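Local coordinates for protein epidermin leader peptide processing serine protease EpiP (Staphylococcus aureus subsp. aureus, PDB 3QFH) that probably cleaves the leader peptide from the precursor of the lantibiotic epidermin, as a subtilisin-like serine endopeptidase, at residues 123-128 / 226-231; 131-136 / 200-205; 135-140 / 368-373; 173-178 / 204-209. All coordinates share one frame; numbering follows the deposited sequence.

Contact 1: 123-128 / 226-231; sequences NTKIAI and DGNQVI
One direct hydrogen bond ties the two backbones together: A127 N donates to V230 O over 2.7 Å, almost straight at 175° and nearly along the C=O axis. The same carbonyl is approached by I126 CA in a CA-H...O contact, and A127 O receives I231 CA in the same way. I126 pairs with V230, and A127 with I231, as parallel bridges between strands 126-130 and 230-233. These are neighbours in the seven-stranded parallel sheet at the heart of the subtilisin-like alpha/beta fold, and helix 213-225 ends in a Schellman motif at G227, on the way into strand 230-233.

Apolar packing splits over the two sheet faces. On that of I126 and V230, CG2 of T124 meets CG2 of V230 at 4.2 Å, the two side chains crossing at about a right angle, under helix 382-400. On the other, the A127 methyl sits 3.5 Å from N228 CB, with A223 of helix 213-225 also against it.

N228 OD1 lies 3.1 Å from K125 CB and takes a hydrogen bond from T201 OG1, while ND2 donates to A223 O, so the amide is held at both ends.

Two waters bridge the segments beside T124, K125 and Q229. One donates to T124 OG1 and to Q229 OE1; T124 OG1 also bonds D398, and Q229 NE2 bonds E403 O. The second accepts from K125 N and Q229 N and donates to G227 O.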
loop_
_atom_site.group_PDB
_atom_site.type_symbol
_atom_site.label_atom_id
_atom_site.label_comp_id
_atom_site.label_asym_id
_atom_site.label_seq_id
_atom_site.Cartn_x
_atom_site.Cartn_y
_atom_site.Cartn_z
ATOM N N ASN A 123 16.588 -6.325 11.612
ATOM C CA ASN A 123 15.773 -7.525 11.573
ATOM C C ASN A 123 14.333 -7.379 11.099
ATOM O O ASN A 123 13.735 -8.355 10.664
ATOM C CB ASN A 123 15.819 -8.188 12.956
ATOM C CG ASN A 123 17.235 -8.613 13.333
ATOM O OD1 ASN A 123 18.070 -8.843 12.451
ATOM N ND2 ASN A 123 17.516 -8.709 14.625
ATOM N N THR A 124 13.767 -6.186 11.182
ATOM C CA THR A 124 12.393 -6.005 10.724
ATOM C C THR A 124 12.256 -6.219 9.208
ATOM O O THR A 124 13.066 -5.729 8.420
ATOM C CB THR A 124 11.839 -4.624 11.088
ATOM O OG1 THR A 124 11.693 -4.540 12.504
ATOM C CG2 THR A 124 10.478 -4.385 10.448
ATOM N N LYS A 125 11.224 -6.970 8.838
ATOM C CA LYS A 125 10.885 -7.247 7.440
ATOM C C LYS A 125 9.789 -6.335 6.981
ATOM O O LYS A 125 8.741 -6.265 7.628
ATOM C CB LYS A 125 10.330 -8.657 7.285
ATOM C CG LYS A 125 11.309 -9.748 7.031
ATOM C CD LYS A 125 12.303 -9.955 8.118
ATOM C CE LYS A 125 12.854 -11.386 8.006
ATOM N NZ LYS A 125 13.115 -11.753 6.564
ATOM N N ILE A 126 10.008 -5.653 5.865
ATOM C CA ILE A 126 9.002 -4.797 5.307
ATOM C C ILE A 126 8.280 -5.578 4.185
ATOM O O ILE A 126 8.917 -6.093 3.271
ATOM C CB ILE A 126 9.613 -3.515 4.735
ATOM C CG1 ILE A 126 10.453 -2.797 5.795
ATOM C CG2 ILE A 126 8.519 -2.587 4.198
ATOM C CD1 ILE A 126 11.267 -1.679 5.238
ATOM N N ALA A 127 6.963 -5.680 4.284
ATOM C CA ALA A 127 6.185 -6.337 3.267
ATOM C C ALA A 127 5.671 -5.255 2.363
ATOM O O ALA A 127 5.277 -4.159 2.820
ATOM C CB ALA A 127 5.028 -7.134 3.870
ATOM N N ILE A 128 5.730 -5.515 1.076
ATOM C CA ILE A 128 5.227 -4.566 0.081
ATOM C C ILE A 128 4.191 -5.315 -0.722
ATOM O O ILE A 128 4.470 -6.368 -1.278
ATOM C CB ILE A 128 6.357 -4.024 -0.839
ATOM C CG1 ILE A 128 7.481 -3.403 0.009
ATOM C CG2 ILE A 128 5.810 -2.966 -1.828
ATOM C CD1 ILE A 128 8.731 -3.052 -0.793
ATOM N N ASP A 226 3.559 -14.170 7.704
ATOM C CA ASP A 226 4.990 -14.340 7.434
ATOM C C ASP A 226 5.889 -13.541 8.403
ATOM O O ASP A 226 7.102 -13.597 8.292
ATOM C CB ASP A 226 5.324 -13.961 5.980
ATOM C CG ASP A 226 4.821 -14.991 4.951
ATOM O OD1 ASP A 226 4.362 -16.083 5.342
ATOM O OD2 ASP A 226 4.910 -14.697 3.728
ATOM N N GLY A 227 5.297 -12.790 9.328
ATOM C CA GLY A 227 6.065 -12.059 10.328
ATOM C C GLY A 227 6.621 -10.711 9.904
ATOM O O GLY A 227 7.527 -10.190 10.550
ATOM N N ASN A 228 6.086 -10.148 8.823
ATOM C CA ASN A 228 6.476 -8.811 8.374
ATOM C C ASN A 228 5.774 -7.820 9.263
ATOM O O ASN A 228 4.559 -7.677 9.186
ATOM C CB ASN A 228 6.021 -8.566 6.944
ATOM C CG ASN A 228 6.670 -9.486 5.971
ATOM O OD1 ASN A 228 7.842 -9.330 5.641
ATOM N ND2 ASN A 228 5.902 -10.440 5.461
ATOM N N GLN A 229 6.511 -7.113 10.094
ATOM C CA GLN A 229 5.873 -6.179 11.011
ATOM C C GLN A 229 5.454 -4.861 10.392
ATOM O O GLN A 229 4.707 -4.121 11.011
ATOM C CB GLN A 229 6.729 -5.946 12.264
ATOM C CG GLN A 229 6.640 -7.093 13.264
ATOM C CD GLN A 229 7.107 -6.678 14.638
ATOM O OE1 GLN A 229 8.280 -6.398 14.843
ATOM N NE2 GLN A 229 6.180 -6.618 15.585
ATOM N N VAL A 230 5.947 -4.550 9.199
ATOM C CA VAL A 230 5.507 -3.347 8.477
ATOM C C VAL A 230 4.980 -3.802 7.115
ATOM O O VAL A 230 5.661 -4.506 6.394
ATOM C CB VAL A 230 6.635 -2.302 8.305
ATOM C CG1 VAL A 230 6.132 -1.070 7.506
ATOM C CG2 VAL A 230 7.197 -1.887 9.667
ATOM N N ILE A 231 3.769 -3.383 6.771
ATOM C CA ILE A 231 3.113 -3.776 5.538
ATOM C C ILE A 231 2.760 -2.514 4.773
ATOM O O ILE A 231 1.954 -1.704 5.253
ATOM C CB ILE A 231 1.819 -4.591 5.820
ATOM C CG1 ILE A 231 2.127 -5.832 6.660
ATOM C CG2 ILE A 231 1.155 -4.980 4.491
ATOM C CD1 ILE A 231 0.874 -6.661 7.107
HETATM O O HOH W 1 10.277 -6.742 13.379
HETATM O O HOH W 2 9.258 -7.994 10.795
#

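Contact 2: 131-136 / 200-205; sequences TGVMKN and FTMYRV
V133 spreads its two methyls over neighbouring inward side chains of strand 200-204: CG2 reaches the rim of the F200 ring tip to tip, 4.0 Å from CZ and near the ring plane, while CG1 lies 4.0 Å from M202 CB. CG1 takes the crowded position between the backbone N and the carbonyl carbon (chi1 66°), which leaves CG2 anti to N and directed at the phenyl edge. S182 of helix 177-186 touches V133, F200 and M202, so the valine is packed between strand and helix.

M202 is bent at chi2 and chi3 and lies along the G132 backbone. Its CG comes 3.6 Å from G132 CA, and CE ends 3.4 Å from G132 O. Further along, R204 starts with CG anti to the backbone N, and its aliphatic part passes T131, with CD 3.2 Å from T131 O; its guanidinium finds polar partners in E164, F206 O and D170 O.

The loop 131-136 leaves the carboxy-terminal end of strand 126-130, where subtilases place the active site, and runs back along strand 200-204 from R204 toward F200; T131 OG1 is bonded to D173 and to G178 N.

No hydrogen bond joins the two segments, so the contact rests on apolar packing and on van der Waals contacts of methyl and methylene groups with the backbone carbonyls of T131 and G132.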
loop_
_atom_site.group_PDB
_atom_site.type_symbol
_atom_site.label_atom_id
_atom_site.label_comp_id
_atom_site.label_asym_id
_atom_site.label_seq_id
_atom_site.Cartn_x
_atom_site.Cartn_y
_atom_site.Cartn_z
ATOM N N THR A 131 2.829 -4.562 -7.503
ATOM C CA THR A 131 2.802 -5.249 -8.792
ATOM C C THR A 131 3.861 -6.346 -8.974
ATOM O O THR A 131 3.808 -7.095 -9.938
ATOM C CB THR A 131 2.873 -4.233 -9.981
ATOM O OG1 THR A 131 4.145 -3.604 -10.027
ATOM C CG2 THR A 131 1.795 -3.138 -9.856
ATOM N N GLY A 132 4.785 -6.474 -8.030
ATOM C CA GLY A 132 5.879 -7.430 -8.142
ATOM C C GLY A 132 7.153 -6.617 -8.055
ATOM O O GLY A 132 7.095 -5.398 -7.821
ATOM N N VAL A 133 8.304 -7.264 -8.220
ATOM C CA VAL A 133 9.578 -6.552 -8.161
ATOM C C VAL A 133 10.602 -7.205 -9.083
ATOM O O VAL A 133 10.547 -8.418 -9.357
ATOM C CB VAL A 133 10.166 -6.551 -6.717
ATOM C CG1 VAL A 133 10.549 -7.995 -6.285
ATOM C CG2 VAL A 133 11.390 -5.645 -6.615
ATOM N N MET A 134 11.519 -6.390 -9.592
ATOM C CA MET A 134 12.629 -6.906 -10.365
ATOM C C MET A 134 13.631 -7.382 -9.290
ATOM O O MET A 134 14.447 -6.612 -8.824
ATOM C CB MET A 134 13.237 -5.808 -11.224
ATOM C CG MET A 134 14.389 -6.321 -12.043
ATOM S SD MET A 134 15.212 -5.059 -12.963
ATOM C CE MET A 134 16.669 -6.023 -13.538
ATOM N N LYS A 135 13.535 -8.641 -8.878
ATOM C CA LYS A 135 14.378 -9.146 -7.793
ATOM C C LYS A 135 15.884 -9.089 -8.110
ATOM O O LYS A 135 16.688 -9.072 -7.212
ATOM C CB LYS A 135 13.978 -10.565 -7.409
ATOM C CG LYS A 135 14.329 -11.625 -8.428
ATOM C CD LYS A 135 13.763 -12.947 -8.002
ATOM C CE LYS A 135 14.317 -14.082 -8.826
ATOM N NZ LYS A 135 13.911 -15.372 -8.217
ATOM N N ASN A 136 16.247 -9.039 -9.385
ATOM C CA ASN A 136 17.651 -8.983 -9.777
ATOM C C ASN A 136 18.177 -7.569 -10.059
ATOM O O ASN A 136 19.267 -7.419 -10.563
ATOM C CB ASN A 136 17.906 -9.935 -10.967
ATOM C CG ASN A 136 17.719 -11.407 -10.583
ATOM O OD1 ASN A 136 17.958 -11.795 -9.434
ATOM N ND2 ASN A 136 17.292 -12.224 -11.538
ATOM N N PHE A 200 13.112 -6.821 2.378
ATOM C CA PHE A 200 11.750 -6.560 2.008
ATOM C C PHE A 200 11.204 -7.824 1.371
ATOM O O PHE A 200 11.953 -8.663 0.829
ATOM C CB PHE A 200 11.611 -5.341 1.089
ATOM C CG PHE A 200 12.061 -5.572 -0.326
ATOM C CD1 PHE A 200 11.140 -5.898 -1.311
ATOM C CD2 PHE A 200 13.398 -5.443 -0.676
ATOM C CE1 PHE A 200 11.542 -6.095 -2.611
ATOM C CE2 PHE A 200 13.807 -5.629 -1.985
ATOM C CZ PHE A 200 12.885 -5.967 -2.948
ATOM N N THR A 201 9.898 -7.972 1.481
ATOM C CA THR A 201 9.202 -9.114 0.957
ATOM C C THR A 201 8.132 -8.558 0.061
ATOM O O THR A 201 7.345 -7.718 0.488
ATOM C CB THR A 201 8.541 -9.930 2.079
ATOM O OG1 THR A 201 9.511 -10.248 3.077
ATOM C CG2 THR A 201 7.968 -11.202 1.537
ATOM N N MET A 202 8.094 -9.015 -1.179
ATOM C CA MET A 202 7.107 -8.528 -2.123
ATOM C C MET A 202 5.939 -9.489 -2.156
ATOM O O MET A 202 6.131 -10.697 -2.136
ATOM C CB MET A 202 7.737 -8.370 -3.512
ATOM C CG MET A 202 6.760 -8.077 -4.677
ATOM S SD MET A 202 5.822 -6.555 -4.522
ATOM C CE MET A 202 7.106 -5.294 -4.425
ATOM N N TYR A 203 4.728 -8.943 -2.157
ATOM C CA TYR A 203 3.522 -9.746 -2.314
ATOM C C TYR A 203 2.846 -9.236 -3.565
ATOM O O TYR A 203 2.296 -8.136 -3.583
ATOM C CB TYR A 203 2.626 -9.673 -1.090
ATOM C CG TYR A 203 3.291 -10.345 0.103
ATOM C CD1 TYR A 203 3.109 -11.695 0.347
ATOM C CD2 TYR A 203 4.142 -9.633 0.954
ATOM C CE1 TYR A 203 3.721 -12.320 1.430
ATOM C CE2 TYR A 203 4.764 -10.250 2.012
ATOM C CZ TYR A 203 4.546 -11.598 2.244
ATOM O OH TYR A 203 5.134 -12.226 3.305
ATOM N N ARG A 204 2.913 -10.042 -4.620
ATOM C CA ARG A 204 2.374 -9.634 -5.913
ATOM C C ARG A 204 0.872 -9.864 -6.024
ATOM O O ARG A 204 0.390 -10.974 -5.859
ATOM C CB ARG A 204 3.109 -10.326 -7.065
ATOM C CG ARG A 204 2.637 -9.828 -8.434
ATOM C CD ARG A 204 3.560 -10.285 -9.565
ATOM N NE ARG A 204 3.450 -11.713 -9.857
ATOM C CZ ARG A 204 2.653 -12.243 -10.787
ATOM N NH1 ARG A 204 1.853 -11.485 -11.514
ATOM N NH2 ARG A 204 2.645 -13.554 -10.980
ATOM N N VAL A 205 0.171 -8.777 -6.320
ATOM C CA VAL A 205 -1.275 -8.750 -6.469
ATOM C C VAL A 205 -1.709 -8.192 -7.836
ATOM O O VAL A 205 -2.870 -7.912 -8.036
ATOM C CB VAL A 205 -1.925 -7.973 -5.306
ATOM C CG1 VAL A 205 -1.553 -8.660 -3.976
ATOM C CG2 VAL A 205 -1.493 -6.477 -5.289
#

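Contact 3: 135-140 / 368-373; sequences KNHDDL and LTTANN
The imidazole of H137 lies against the end of strand 367-370, one arm of the two-stranded antiparallel hairpin with 376-379 in this subtilisin-like domain. T370 CG2 covers one ring face in a CH-pi contact, 4.0 Å from the centroid and 25° off the normal, displaced toward the rim so that CE1 is its closest atom. At the ring's edge and in its plane, CD2 points to A371 O at 3.2 Å. Two more side chains touch T370: D139 CB meets CG2, and L140 CD1 comes within 4.2 Å of OG1.

The ring is fixed by bonds around its edge. H137 ND1 accepts from D139 N over 3.1 Å at 157°, the donor only 1° out of the imidazole plane, while NE2 is bonded to R375 O in the hairpin turn; since that partner is a carbonyl, NE2 probably carries a proton. The backbone turn is closed by L140 N to H137 O.

Farther out, T370 OG1, in the crowded position between N and the carbonyl carbon, is bonded to T179 O. The buried carboxylate of D139 is held at both oxygens: OD1 bonds K190 N, and OD2 bonds L191 N and Y376 OH.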
loop_
_atom_site.group_PDB
_atom_site.type_symbol
_atom_site.label_atom_id
_atom_site.label_comp_id
_atom_site.label_asym_id
_atom_site.label_seq_id
_atom_site.Cartn_x
_atom_site.Cartn_y
_atom_site.Cartn_z
ATOM N N LYS A 135 13.535 -8.641 -8.878
ATOM C CA LYS A 135 14.378 -9.146 -7.793
ATOM C C LYS A 135 15.884 -9.089 -8.110
ATOM O O LYS A 135 16.688 -9.072 -7.212
ATOM C CB LYS A 135 13.978 -10.565 -7.409
ATOM C CG LYS A 135 14.329 -11.625 -8.428
ATOM C CD LYS A 135 13.763 -12.947 -8.002
ATOM C CE LYS A 135 14.317 -14.082 -8.826
ATOM N NZ LYS A 135 13.911 -15.372 -8.217
ATOM N N ASN A 136 16.247 -9.039 -9.385
ATOM C CA ASN A 136 17.651 -8.983 -9.777
ATOM C C ASN A 136 18.177 -7.569 -10.059
ATOM O O ASN A 136 19.267 -7.419 -10.563
ATOM C CB ASN A 136 17.906 -9.935 -10.967
ATOM C CG ASN A 136 17.719 -11.407 -10.583
ATOM O OD1 ASN A 136 17.958 -11.795 -9.434
ATOM N ND2 ASN A 136 17.292 -12.224 -11.538
ATOM N N HIS A 137 17.417 -6.531 -9.700
ATOM C CA HIS A 137 17.916 -5.173 -9.844
ATOM C C HIS A 137 19.123 -5.074 -8.923
ATOM O O HIS A 137 19.033 -5.499 -7.774
ATOM C CB HIS A 137 16.867 -4.161 -9.406
ATOM C CG HIS A 137 17.196 -2.758 -9.785
ATOM N ND1 HIS A 137 18.242 -2.059 -9.225
ATOM C CD2 HIS A 137 16.592 -1.908 -10.646
ATOM C CE1 HIS A 137 18.289 -0.849 -9.752
ATOM N NE2 HIS A 137 17.302 -0.735 -10.624
ATOM N N ASP A 138 20.234 -4.515 -9.416
ATOM C CA ASP A 138 21.478 -4.396 -8.623
ATOM C C ASP A 138 21.306 -3.704 -7.250
ATOM O O ASP A 138 21.960 -4.078 -6.289
ATOM C CB ASP A 138 22.565 -3.657 -9.415
ATOM C CG ASP A 138 23.136 -4.481 -10.573
ATOM O OD1 ASP A 138 22.860 -5.696 -10.673
ATOM O OD2 ASP A 138 23.887 -3.897 -11.387
ATOM N N ASP A 139 20.435 -2.708 -7.165
ATOM C CA ASP A 139 20.188 -2.017 -5.898
ATOM C C ASP A 139 19.203 -2.736 -4.969
ATOM O O ASP A 139 19.084 -2.374 -3.803
ATOM C CB ASP A 139 19.680 -0.600 -6.149
ATOM C CG ASP A 139 20.690 0.260 -6.849
ATOM O OD1 ASP A 139 21.831 -0.203 -7.099
ATOM O OD2 ASP A 139 20.365 1.425 -7.131
ATOM N N LEU A 140 18.522 -3.761 -5.457
ATOM C CA LEU A 140 17.512 -4.445 -4.633
ATOM C C LEU A 140 17.808 -5.894 -4.326
ATOM O O LEU A 140 17.208 -6.438 -3.421
ATOM C CB LEU A 140 16.161 -4.447 -5.353
ATOM C CG LEU A 140 15.577 -3.107 -5.791
ATOM C CD1 LEU A 140 14.317 -3.367 -6.614
ATOM C CD2 LEU A 140 15.282 -2.254 -4.571
ATOM N N LEU A 368 13.467 10.169 -7.927
ATOM C CA LEU A 368 14.331 9.254 -8.614
ATOM C C LEU A 368 14.218 7.913 -7.903
ATOM O O LEU A 368 14.409 7.833 -6.694
ATOM C CB LEU A 368 15.773 9.788 -8.584
ATOM C CG LEU A 368 16.864 8.908 -9.205
ATOM C CD1 LEU A 368 16.593 8.591 -10.685
ATOM C CD2 LEU A 368 18.200 9.577 -9.039
ATOM N N THR A 369 13.855 6.862 -8.626
ATOM C CA THR A 369 13.768 5.553 -7.989
ATOM C C THR A 369 14.205 4.468 -8.946
ATOM O O THR A 369 14.487 4.736 -10.119
ATOM C CB THR A 369 12.325 5.285 -7.431
ATOM O OG1 THR A 369 12.342 4.156 -6.536
ATOM C CG2 THR A 369 11.308 5.085 -8.549
ATOM N N THR A 370 14.294 3.251 -8.419
ATOM C CA THR A 370 14.646 2.082 -9.190
ATOM C C THR A 370 13.540 1.707 -10.169
ATOM O O THR A 370 12.352 1.685 -9.806
ATOM C CB THR A 370 14.869 0.875 -8.256
ATOM O OG1 THR A 370 13.734 0.737 -7.385
ATOM C CG2 THR A 370 16.115 1.073 -7.434
ATOM N N ALA A 371 13.947 1.380 -11.393
ATOM C CA ALA A 371 13.036 0.999 -12.458
ATOM C C ALA A 371 13.121 -0.490 -12.796
ATOM O O ALA A 371 14.116 -1.188 -12.516
ATOM C CB ALA A 371 13.279 1.873 -13.709
ATOM N N ASN A 372 12.071 -0.961 -13.439
ATOM C CA ASN A 372 11.935 -2.353 -13.808
ATOM C C ASN A 372 12.786 -2.782 -15.036
ATOM O O ASN A 372 12.595 -3.880 -15.578
ATOM C CB ASN A 372 10.440 -2.631 -14.004
ATOM C CG ASN A 372 10.123 -4.071 -14.052
ATOM O OD1 ASN A 372 10.762 -4.887 -13.355
ATOM N ND2 ASN A 372 9.115 -4.432 -14.865
ATOM N N ASN A 373 13.705 -1.909 -15.471
ATOM C CA ASN A 373 14.642 -2.201 -16.523
ATOM C C ASN A 373 16.059 -2.353 -15.949
ATOM O O ASN A 373 17.028 -2.416 -16.690
ATOM C CB ASN A 373 14.618 -1.109 -17.613
ATOM C CG ASN A 373 15.001 0.246 -17.078
ATOM O OD1 ASN A 373 15.398 0.370 -15.917
ATOM N ND2 ASN A 373 14.906 1.272 -17.920
#

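Contact 4: 173-178 / 204-209; sequences DRKGHG and RVFGSK. With SO4 (sulfate ion), chain O.
D173 opens the segment with an Asx motif: its OD1 accepts from G176 N over 2.8 Å, approached from above the carboxylate plane, and takes a weak bond from K175 N. Together with its bond to T131, this lets one carboxylate oxygen join the turn to the loop after strand 126-130.

R174 comes next, its chain bent at chi2 and crossing R204 at about a right angle. The guanidiniums lie flat on each other, centres 3.6 Å apart and planes 14° from parallel, with R174 NH2 above the middle of the R204 group. Such a pair of like charges is probably tolerated because acids and carbonyls surround it: D170 and N172 O take R174, beside the acceptors that hold R204. Closer to the backbone, R174 CB packs 3.6 Å from G207 O, and a water accepts from R174 N and donates to G207 O.

K175 runs out fully extended beyond CG. Its NZ gives K209 O a very short bond of 2.5 Å, the donor above the carbonyl plane, and lies 3.6 Å from F206 CD1. The K209 ammonium donates to a sulfate, probably from the crystallisation liquor, one of its two bonds being weak.

G176, with phi 111°, is the N-cap of helix 177-186. H177 follows in its first turn, with ND1 on D130 and NE2 on S383, consistent with the catalytic triad of subtilases.

This corner thus joins the start of helix 177-186 to the loop leading from strand 200-204 into helix 213-225.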
loop_
_atom_site.group_PDB
_atom_site.type_symbol
_atom_site.label_atom_id
_atom_site.label_comp_id
_atom_site.label_asym_id
_atom_site.label_seq_id
_atom_site.Cartn_x
_atom_site.Cartn_y
_atom_site.Cartn_z
ATOM N N ASP A 173 7.857 -8.424 -11.712
ATOM C CA ASP A 173 7.035 -7.249 -11.962
ATOM C C ASP A 173 6.751 -7.129 -13.455
ATOM O O ASP A 173 7.678 -7.053 -14.249
ATOM C CB ASP A 173 7.825 -6.029 -11.494
ATOM C CG ASP A 173 7.000 -4.763 -11.407
ATOM O OD1 ASP A 173 5.797 -4.773 -11.700
ATOM O OD2 ASP A 173 7.578 -3.731 -11.028
ATOM N N ARG A 174 5.481 -7.116 -13.830
ATOM C CA ARG A 174 5.095 -6.923 -15.222
ATOM C C ARG A 174 4.854 -5.450 -15.511
ATOM O O ARG A 174 5.132 -4.987 -16.603
ATOM C CB ARG A 174 3.805 -7.673 -15.572
ATOM C CG ARG A 174 3.909 -9.180 -15.818
ATOM C CD ARG A 174 4.224 -9.974 -14.563
ATOM N NE ARG A 174 3.910 -11.390 -14.727
ATOM C CZ ARG A 174 4.356 -12.374 -13.943
ATOM N NH1 ARG A 174 3.994 -13.623 -14.195
ATOM N NH2 ARG A 174 5.190 -12.130 -12.936
ATOM N N LYS A 175 4.317 -4.723 -14.531
ATOM C CA LYS A 175 3.942 -3.319 -14.723
ATOM C C LYS A 175 5.027 -2.305 -14.422
ATOM O O LYS A 175 5.120 -1.290 -15.108
ATOM C CB LYS A 175 2.696 -2.984 -13.889
ATOM C CG LYS A 175 1.464 -3.682 -14.357
ATOM C CD LYS A 175 0.231 -3.100 -13.697
ATOM C CE LYS A 175 -0.998 -3.675 -14.279
ATOM N NZ LYS A 175 -2.199 -2.990 -13.749
ATOM N N GLY A 176 5.810 -2.546 -13.372
ATOM C CA GLY A 176 6.931 -1.660 -13.019
ATOM C C GLY A 176 6.790 -0.854 -11.739
ATOM O O GLY A 176 7.780 -0.384 -11.189
ATOM N N HIS A 177 5.563 -0.710 -11.259
ATOM C CA HIS A 177 5.272 0.069 -10.077
ATOM C C HIS A 177 5.917 -0.493 -8.804
ATOM O O HIS A 177 6.494 0.255 -8.018
ATOM C CB HIS A 177 3.755 0.150 -9.884
ATOM C CG HIS A 177 3.339 1.129 -8.839
ATOM N ND1 HIS A 177 3.003 0.753 -7.556
ATOM C CD2 HIS A 177 3.217 2.479 -8.883
ATOM C CE1 HIS A 177 2.683 1.828 -6.858
ATOM N NE2 HIS A 177 2.807 2.887 -7.641
ATOM N N GLY A 178 5.799 -1.800 -8.594
ATOM C CA GLY A 178 6.351 -2.440 -7.387
ATOM C C GLY A 178 7.849 -2.236 -7.272
ATOM O O GLY A 178 8.376 -2.037 -6.178
ATOM N N ARG A 204 2.913 -10.042 -4.620
ATOM C CA ARG A 204 2.374 -9.634 -5.913
ATOM C C ARG A 204 0.872 -9.864 -6.024
ATOM O O ARG A 204 0.390 -10.974 -5.859
ATOM C CB ARG A 204 3.109 -10.326 -7.065
ATOM C CG ARG A 204 2.637 -9.828 -8.434
ATOM C CD ARG A 204 3.560 -10.285 -9.565
ATOM N NE ARG A 204 3.450 -11.713 -9.857
ATOM C CZ ARG A 204 2.653 -12.243 -10.787
ATOM N NH1 ARG A 204 1.853 -11.485 -11.514
ATOM N NH2 ARG A 204 2.645 -13.554 -10.980
ATOM N N VAL A 205 0.171 -8.777 -6.320
ATOM C CA VAL A 205 -1.275 -8.750 -6.469
ATOM C C VAL A 205 -1.709 -8.192 -7.836
ATOM O O VAL A 205 -2.870 -7.912 -8.036
ATOM C CB VAL A 205 -1.925 -7.973 -5.306
ATOM C CG1 VAL A 205 -1.553 -8.660 -3.976
ATOM C CG2 VAL A 205 -1.493 -6.477 -5.289
ATOM N N PHE A 206 -0.763 -8.028 -8.761
ATOM C CA PHE A 206 -1.081 -7.610 -10.117
ATOM C C PHE A 206 -0.404 -8.515 -11.115
ATOM O O PHE A 206 0.758 -8.899 -10.934
ATOM C CB PHE A 206 -0.581 -6.210 -10.440
ATOM C CG PHE A 206 -1.367 -5.098 -9.818
ATOM C CD1 PHE A 206 -2.431 -4.518 -10.508
ATOM C CD2 PHE A 206 -1.003 -4.577 -8.584
ATOM C CE1 PHE A 206 -3.145 -3.464 -9.953
ATOM C CE2 PHE A 206 -1.712 -3.517 -8.025
ATOM C CZ PHE A 206 -2.784 -2.962 -8.714
ATOM N N GLY A 207 -1.143 -8.858 -12.160
ATOM C CA GLY A 207 -0.592 -9.558 -13.298
ATOM C C GLY A 207 -0.238 -8.433 -14.255
ATOM O O GLY A 207 0.584 -7.583 -13.936
ATOM N N SER A 208 -0.878 -8.412 -15.420
ATOM C CA SER A 208 -0.677 -7.344 -16.396
ATOM C C SER A 208 -1.930 -6.477 -16.467
ATOM O O SER A 208 -1.927 -5.428 -17.085
ATOM C CB SER A 208 -0.410 -7.951 -17.768
ATOM O OG SER A 208 0.614 -8.934 -17.679
ATOM N N LYS A 209 -2.998 -6.938 -15.824
ATOM C CA LYS A 209 -4.284 -6.279 -15.845
ATOM C C LYS A 209 -4.584 -5.605 -14.488
ATOM O O LYS A 209 -3.701 -4.964 -13.881
ATOM C CB LYS A 209 -5.362 -7.320 -16.189
ATOM C CG LYS A 209 -5.214 -8.021 -17.544
ATOM C CD LYS A 209 -5.848 -7.244 -18.704
ATOM C CE LYS A 209 -5.226 -5.868 -18.938
ATOM N NZ LYS A 209 -5.708 -5.220 -20.224
HETATM S S SO4 O . -3.881 -5.041 -23.118
HETATM O O1 SO4 O . -3.801 -5.922 -24.276
HETATM O O2 SO4 O . -5.246 -4.536 -22.995
HETATM O O3 SO4 O . -3.528 -5.796 -21.914
HETATM O O4 SO4 O . -2.954 -3.925 -23.274
HETATM O O HOH W 3 2.868 -6.795 -12.441
#

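Overall arrangement
All four contacts lie in the subtilase domain; contacts 1 and 2 use adjacent strands of its parallel sheet, while contact 3 reaches the two-stranded sheet 367-370/376-379. Strand 126-130 of contact 1 has 230-233 on one side and 200-204 of contact 2 on the other, the two centres 13 Å apart. Contact 2 is 9 Å from contact 4 and 11 Å from contact 3, centre to centre, sharing R204 and V205 with the former and K135 and N136 with the latter. Along the chain, contacts 2 and 4 nest inside the loop closed by contact 1, whereas contact 3 crosses it. T131 and N372 both bond D173, linking contacts 2, 3 and 4 around the start of the helix bearing the probable catalytic histidine.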